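Local coordinates for DegV family protein (Thermus thermophilus, PDB 2DT8) that binds fatty acids such as palmitic acid and carries a zinc ion, its wider cellular role being unsettled, at residues K213-R216 with A217-E220. Residues are numbered along the deposited sequence; the frame is centred on the assembly and turned at random.
Sequences KAFR and AWAE
F215 and W218, one turn apart near the C-terminal end of helix 204-219, make the close side-chain contact here: CE1 of F215 lies 3.8 Å from CZ3 of W218. This is not a full stack. The F215 ring and the six-membered ring of W218 are nearly parallel, at 21°, yet their centroids stand 5.9 Å apart, so overlap is slight. Three residues apart, the two project from one side of the helix; in both, CG anti to the backbone N (chi1 -179° in F215, 172° in W218) places the ring beside its own carbonyl carbon. The backbone of this turn is held by i to i+4 bonds: the amide N of W218 bonds to O of A214 at 3.0 Å, and N of A219 to O of F215 at 2.7 Å.

The other side is looser and faces solvent, with K213, R216, A217 and E220 all exposed. There a water bridges R216 and E220, donating to O of R216 (2.6 Å) and to OE1 of E220 (3.0 Å). R216 also stretches away from the turn, its NH2 bonding to the carbonyl O of S248.

R222 forms a cation-pi contact with W218. F154 and F275 meet the F215 ring edge-to-face, and F215, W218 and A219 touch I225; the aromatic side of the helix thus packs on strands 154-158, 273-279 and 225-231 of the four-stranded mixed sheet.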
loop_
_atom_site.group_PDB
_atom_site.type_symbol
_atom_site.label_atom_id
_atom_site.label_comp_id
_atom_site.label_asym_id
_atom_site.label_seq_id
_atom_site.Cartn_x
_atom_site.Cartn_y
_atom_site.Cartn_z
ATOM N N LYS A 213 -10.055 13.699 12.483
ATOM C CA LYS A 213 -9.430 14.363 13.619
ATOM C C LYS A 213 -7.921 14.101 13.568
ATOM O O LYS A 213 -7.116 15.021 13.727
ATOM C CB LYS A 213 -10.007 13.825 14.935
ATOM C CG LYS A 213 -9.301 14.357 16.180
ATOM C CD LYS A 213 -9.892 13.757 17.458
ATOM C CE LYS A 213 -9.106 14.189 18.691
ATOM N NZ LYS A 213 -9.685 13.618 19.948
ATOM N N ALA A 214 -7.546 12.844 13.353
ATOM C CA ALA A 214 -6.135 12.468 13.276
ATOM C C ALA A 214 -5.469 13.159 12.091
ATOM O O ALA A 214 -4.332 13.633 12.190
ATOM C CB ALA A 214 -6.002 10.954 13.136
ATOM N N PHE A 215 -6.175 13.210 10.966
ATOM C CA PHE A 215 -5.649 13.840 9.765
ATOM C C PHE A 215 -5.385 15.326 9.952
ATOM O O PHE A 215 -4.337 15.831 9.540
ATOM C CB PHE A 215 -6.615 13.648 8.598
ATOM C CG PHE A 215 -6.132 14.248 7.309
ATOM C CD1 PHE A 215 -4.942 13.815 6.725
ATOM C CD2 PHE A 215 -6.868 15.241 6.671
ATOM C CE1 PHE A 215 -4.495 14.362 5.523
ATOM C CE2 PHE A 215 -6.428 15.792 5.466
ATOM C CZ PHE A 215 -5.244 15.351 4.893
ATOM N N ARG A 216 -6.334 16.032 10.554
ATOM C CA ARG A 216 -6.153 17.459 10.781
ATOM C C ARG A 216 -4.938 17.707 11.678
ATOM O O ARG A 216 -4.155 18.625 11.427
ATOM C CB ARG A 216 -7.408 18.065 11.414
ATOM C CG ARG A 216 -8.556 18.279 10.440
ATOM C CD ARG A 216 -9.749 18.901 11.163
ATOM N NE ARG A 216 -10.898 19.131 10.290
ATOM C CZ ARG A 216 -11.001 20.141 9.429
ATOM N NH1 ARG A 216 -10.021 21.026 9.316
ATOM N NH2 ARG A 216 -12.091 20.265 8.681
ATOM N N ALA A 217 -4.786 16.890 12.718
ATOM C CA ALA A 217 -3.652 17.020 13.632
ATOM C C ALA A 217 -2.344 16.819 12.866
ATOM O O ALA A 217 -1.396 17.594 13.025
ATOM C CB ALA A 217 -3.760 16.004 14.756
ATOM N N TRP A 218 -2.293 15.783 12.033
ATOM C CA TRP A 218 -1.098 15.504 11.233
ATOM C C TRP A 218 -0.843 16.590 10.180
ATOM O O TRP A 218 0.310 16.946 9.905
ATOM C CB TRP A 218 -1.244 14.152 10.514
ATOM C CG TRP A 218 -0.157 13.882 9.521
ATOM C CD1 TRP A 218 1.064 13.319 9.769
ATOM C CD2 TRP A 218 -0.163 14.229 8.132
ATOM N NE1 TRP A 218 1.814 13.296 8.623
ATOM C CE2 TRP A 218 1.086 13.842 7.597
ATOM C CE3 TRP A 218 -1.108 14.817 7.279
ATOM C CZ2 TRP A 218 1.428 14.047 6.260
ATOM C CZ3 TRP A 218 -0.773 15.021 5.946
ATOM C CH2 TRP A 218 0.486 14.629 5.447
ATOM N N ALA A 219 -1.920 17.112 9.594
ATOM C CA ALA A 219 -1.846 18.116 8.528
ATOM C C ALA A 219 -1.339 19.506 8.913
ATOM O O ALA A 219 -0.966 20.293 8.034
ATOM C CB ALA A 219 -3.222 18.251 7.863
ATOM N N GLU A 220 -1.274 19.779 10.137
ATOM C CA GLU A 220 -0.869 21.110 10.590
ATOM C C GLU A 220 0.406 21.643 9.935
ATOM O O GLU A 220 1.469 21.032 10.024
ATOM C CB GLU A 220 -0.700 21.103 12.108
ATOM C CG GLU A 220 -0.621 22.483 12.732
ATOM C CD GLU A 220 -1.961 23.183 12.726
ATOM O OE1 GLU A 220 -2.991 22.478 12.716
ATOM O OE2 GLU A 220 -1.987 24.432 12.742
HETATM O O HOH W 1 -4.508 21.014 10.597
#